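Local coordinates for protein alginate lyase (Aplysia kurodai, PDB 5GMT) that probably cleaves alginate, with polymannuronate specificity, as a eukaryotic alginate lyase of polysaccharide lyase family 14, at residues A58-Y68 against Y255-K266. Sequence-based numbering, arbitrary orientation.
Sequences ALRIFYEKGSY and YAAPNDCYSYFK
Arg60 lies between Tyr262 and Tyr264 where strands 58-63 and 261-266 pair antiparallel in one of the two sheets of this concanavalin-clan fold. Its CG, anti to the backbone N (chi1 -168°), sits over the Tyr264 face in a CH-pi contact, 3.8 Å from the ring centroid. A bend at chi3 then turns the side chain so that Tyr262 CE2 lies over the centre of one guanidinium face, guanidinium and Tyr262 ring planes 52° apart. Water 1 accepts from Arg60 NH1 and donates to Tyr264 OH, which also bonds Glu102. Replacing Arg60 with alanine would probably strip the Tyr264 face of its CH-pi cover, leave Tyr262 without the guanidinium beside it and deprive water 1 of its NH1 donor. Further along the same face, Phe62 CD1 approaches the Tyr262 ring face, 3.4 Å from CE2, with the rings oblique. On the reverse, Ile61 CG1 meets Phe265 CE1 at 3.9 Å, facing Phe244 of the other sheet. Beyond the strands, Asp260 OD1 takes the Lys65 N-H from above its carboxylate plane at 2.8 Å. Tyr63, its ring edge along Cys261 and Ser263, reaches back toward the other sheet: its OH bonds Thr246 and, at 2.7 Å, Ser263 OG.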
# COMPACT_ATOMS: atom_id res chain seq x y z
N ALA A 58 -1.49 16.87 7.56
CA ALA A 58 -1.19 15.61 6.91
C ALA A 58 0.12 14.99 7.37
O ALA A 58 1.05 15.69 7.75
CB ALA A 58 -1.15 15.81 5.40
N LEU A 59 0.19 13.67 7.28
CA LEU A 59 1.44 12.96 7.46
C LEU A 59 2.32 13.21 6.26
O LEU A 59 1.92 12.92 5.14
CB LEU A 59 1.17 11.46 7.63
CG LEU A 59 2.39 10.55 7.68
CD1 LEU A 59 3.24 10.87 8.90
CD2 LEU A 59 1.94 9.08 7.66
N ARG A 60 3.51 13.79 6.47
CA ARG A 60 4.36 14.12 5.33
C ARG A 60 5.60 13.26 5.33
O ARG A 60 6.26 13.12 6.35
CB ARG A 60 4.77 15.61 5.34
CG ARG A 60 5.40 16.06 4.02
CD ARG A 60 6.04 17.46 4.12
NE ARG A 60 7.34 17.41 4.79
CZ ARG A 60 8.14 18.46 4.98
NH1 ARG A 60 7.79 19.67 4.56
NH2 ARG A 60 9.31 18.29 5.59
N ILE A 61 5.89 12.69 4.17
CA ILE A 61 7.07 11.87 3.98
C ILE A 61 8.01 12.55 2.99
O ILE A 61 7.60 12.93 1.89
CB ILE A 61 6.72 10.46 3.44
CG1 ILE A 61 5.63 9.80 4.30
CG2 ILE A 61 7.99 9.61 3.35
CD1 ILE A 61 6.02 9.60 5.76
N PHE A 62 9.27 12.69 3.39
CA PHE A 62 10.29 13.31 2.58
C PHE A 62 11.20 12.25 1.94
O PHE A 62 11.69 11.37 2.64
CB PHE A 62 11.11 14.28 3.44
CG PHE A 62 12.37 14.76 2.80
CD1 PHE A 62 12.32 15.43 1.58
CD2 PHE A 62 13.59 14.58 3.41
CE1 PHE A 62 13.47 15.90 0.98
CE2 PHE A 62 14.76 15.04 2.82
CZ PHE A 62 14.69 15.71 1.61
N TYR A 63 11.39 12.34 0.63
CA TYR A 63 12.35 11.50 -0.08
C TYR A 63 13.44 12.40 -0.63
O TYR A 63 13.21 13.20 -1.54
CB TYR A 63 11.71 10.71 -1.24
CG TYR A 63 10.30 10.20 -1.02
CD1 TYR A 63 10.05 8.86 -0.70
CD2 TYR A 63 9.22 11.06 -1.15
CE1 TYR A 63 8.76 8.41 -0.51
CE2 TYR A 63 7.93 10.62 -0.96
CZ TYR A 63 7.70 9.29 -0.65
OH TYR A 63 6.42 8.87 -0.47
N GLU A 64 14.63 12.25 -0.07
CA GLU A 64 15.76 13.04 -0.51
C GLU A 64 16.15 12.68 -1.94
O GLU A 64 16.06 11.52 -2.33
CB GLU A 64 16.92 12.81 0.44
CG GLU A 64 18.06 13.74 0.27
CD GLU A 64 18.76 13.98 1.59
OE1 GLU A 64 18.94 15.16 1.96
OE2 GLU A 64 19.10 12.97 2.26
N LYS A 65 16.58 13.68 -2.70
CA LYS A 65 17.14 13.44 -4.03
C LYS A 65 18.19 12.36 -3.95
O LYS A 65 19.05 12.39 -3.05
CB LYS A 65 17.72 14.74 -4.60
CG LYS A 65 18.27 14.62 -6.02
CD LYS A 65 18.61 15.99 -6.58
CE LYS A 65 19.11 15.87 -8.03
NZ LYS A 65 19.29 17.21 -8.66
N GLY A 66 18.11 11.35 -4.82
CA GLY A 66 19.09 10.28 -4.82
C GLY A 66 18.71 9.07 -3.97
O GLY A 66 19.37 8.04 -4.01
N SER A 67 17.65 9.20 -3.18
CA SER A 67 17.32 8.12 -2.24
C SER A 67 16.55 6.99 -2.91
O SER A 67 15.84 7.19 -3.89
CB SER A 67 16.51 8.67 -1.04
OG SER A 67 15.22 9.09 -1.44
N TYR A 68 16.73 5.80 -2.36
CA TYR A 68 15.91 4.65 -2.70
C TYR A 68 16.06 3.67 -1.54
O TYR A 68 16.65 4.01 -0.52
CB TYR A 68 16.31 4.03 -4.05
CG TYR A 68 17.74 3.56 -4.12
CD1 TYR A 68 18.05 2.21 -3.98
CD2 TYR A 68 18.78 4.45 -4.33
CE1 TYR A 68 19.37 1.77 -4.05
CE2 TYR A 68 20.10 4.02 -4.40
CZ TYR A 68 20.38 2.68 -4.26
OH TYR A 68 21.69 2.23 -4.33
N TYR A 255 16.85 3.51 -9.48
CA TYR A 255 15.57 3.91 -8.89
C TYR A 255 15.69 5.17 -8.03
O TYR A 255 14.71 5.57 -7.40
CB TYR A 255 15.00 2.79 -8.01
CG TYR A 255 14.54 1.55 -8.74
CD1 TYR A 255 15.44 0.53 -9.04
CD2 TYR A 255 13.22 1.39 -9.11
CE1 TYR A 255 15.01 -0.61 -9.71
CE2 TYR A 255 12.78 0.25 -9.76
CZ TYR A 255 13.69 -0.74 -10.06
OH TYR A 255 13.27 -1.87 -10.72
N ALA A 256 16.87 5.78 -7.98
CA ALA A 256 17.06 6.94 -7.11
C ALA A 256 16.07 8.05 -7.42
O ALA A 256 15.73 8.31 -8.59
CB ALA A 256 18.50 7.46 -7.23
N ALA A 257 15.57 8.71 -6.38
CA ALA A 257 14.65 9.81 -6.56
C ALA A 257 15.35 10.92 -7.34
O ALA A 257 16.44 11.35 -6.96
CB ALA A 257 14.15 10.33 -5.22
N PRO A 258 14.74 11.34 -8.45
CA PRO A 258 15.35 12.40 -9.27
C PRO A 258 15.34 13.75 -8.55
O PRO A 258 16.24 14.56 -8.78
CB PRO A 258 14.48 12.43 -10.53
CG PRO A 258 13.22 11.73 -10.17
CD PRO A 258 13.59 10.71 -9.13
N ASN A 259 14.37 13.96 -7.66
CA ASN A 259 14.21 15.22 -6.94
C ASN A 259 14.11 15.06 -5.42
O ASN A 259 13.70 14.01 -4.93
CB ASN A 259 12.96 15.96 -7.40
CG ASN A 259 12.87 16.12 -8.91
OD1 ASN A 259 13.87 16.30 -9.60
ND2 ASN A 259 11.65 16.11 -9.42
N ASP A 260 14.46 16.11 -4.69
CA ASP A 260 13.93 16.28 -3.35
C ASP A 260 12.42 16.39 -3.50
O ASP A 260 11.93 17.29 -4.19
CB ASP A 260 14.52 17.53 -2.67
CG ASP A 260 16.01 17.40 -2.40
OD1 ASP A 260 16.43 16.36 -1.85
OD2 ASP A 260 16.77 18.32 -2.76
N CYS A 261 11.67 15.48 -2.88
CA CYS A 261 10.23 15.48 -3.09
C CYS A 261 9.50 14.98 -1.85
O CYS A 261 10.11 14.46 -0.91
CB CYS A 261 9.87 14.63 -4.31
SG CYS A 261 10.45 12.92 -4.19
N TYR A 262 8.18 15.17 -1.85
CA TYR A 262 7.38 14.96 -0.66
C TYR A 262 6.02 14.35 -0.98
O TYR A 262 5.36 14.73 -1.96
CB TYR A 262 7.14 16.28 0.09
CG TYR A 262 8.36 17.11 0.38
CD1 TYR A 262 8.93 17.90 -0.61
CD2 TYR A 262 8.92 17.13 1.65
CE1 TYR A 262 10.03 18.67 -0.35
CE2 TYR A 262 10.03 17.91 1.93
CZ TYR A 262 10.59 18.67 0.91
OH TYR A 262 11.68 19.46 1.17
N SER A 263 5.58 13.45 -0.12
CA SER A 263 4.22 12.99 -0.20
C SER A 263 3.50 13.39 1.08
O SER A 263 4.11 13.54 2.13
CB SER A 263 4.15 11.47 -0.42
OG SER A 263 4.82 10.75 0.59
N TYR A 264 2.18 13.55 0.96
CA TYR A 264 1.33 13.94 2.08
C TYR A 264 0.15 12.99 2.16
O TYR A 264 -0.48 12.73 1.14
CB TYR A 264 0.80 15.36 1.90
CG TYR A 264 1.85 16.43 1.75
CD1 TYR A 264 2.63 16.50 0.60
CD2 TYR A 264 2.05 17.38 2.74
CE1 TYR A 264 3.61 17.50 0.45
CE2 TYR A 264 3.01 18.39 2.60
CZ TYR A 264 3.78 18.43 1.45
OH TYR A 264 4.72 19.41 1.31
N PHE A 265 -0.17 12.50 3.35
CA PHE A 265 -1.28 11.56 3.48
C PHE A 265 -2.27 12.09 4.50
O PHE A 265 -1.88 12.57 5.57
CB PHE A 265 -0.79 10.17 3.93
CG PHE A 265 0.15 9.52 2.97
CD1 PHE A 265 1.51 9.80 3.01
CD2 PHE A 265 -0.30 8.57 2.05
CE1 PHE A 265 2.40 9.19 2.14
CE2 PHE A 265 0.57 7.95 1.18
CZ PHE A 265 1.93 8.26 1.22
N LYS A 266 -3.55 12.00 4.17
CA LYS A 266 -4.61 12.35 5.11
C LYS A 266 -5.83 11.47 4.89
O LYS A 266 -5.86 10.68 3.94
CB LYS A 266 -4.97 13.84 4.97
CG LYS A 266 -5.65 14.17 3.64
CD LYS A 266 -5.93 15.68 3.51
CE LYS A 266 -6.57 16.01 2.17
NZ LYS A 266 -7.93 15.36 1.99
O HOH W 1 5.21 20.82 3.61
O HOH W 2 16.54 17.52 -9.21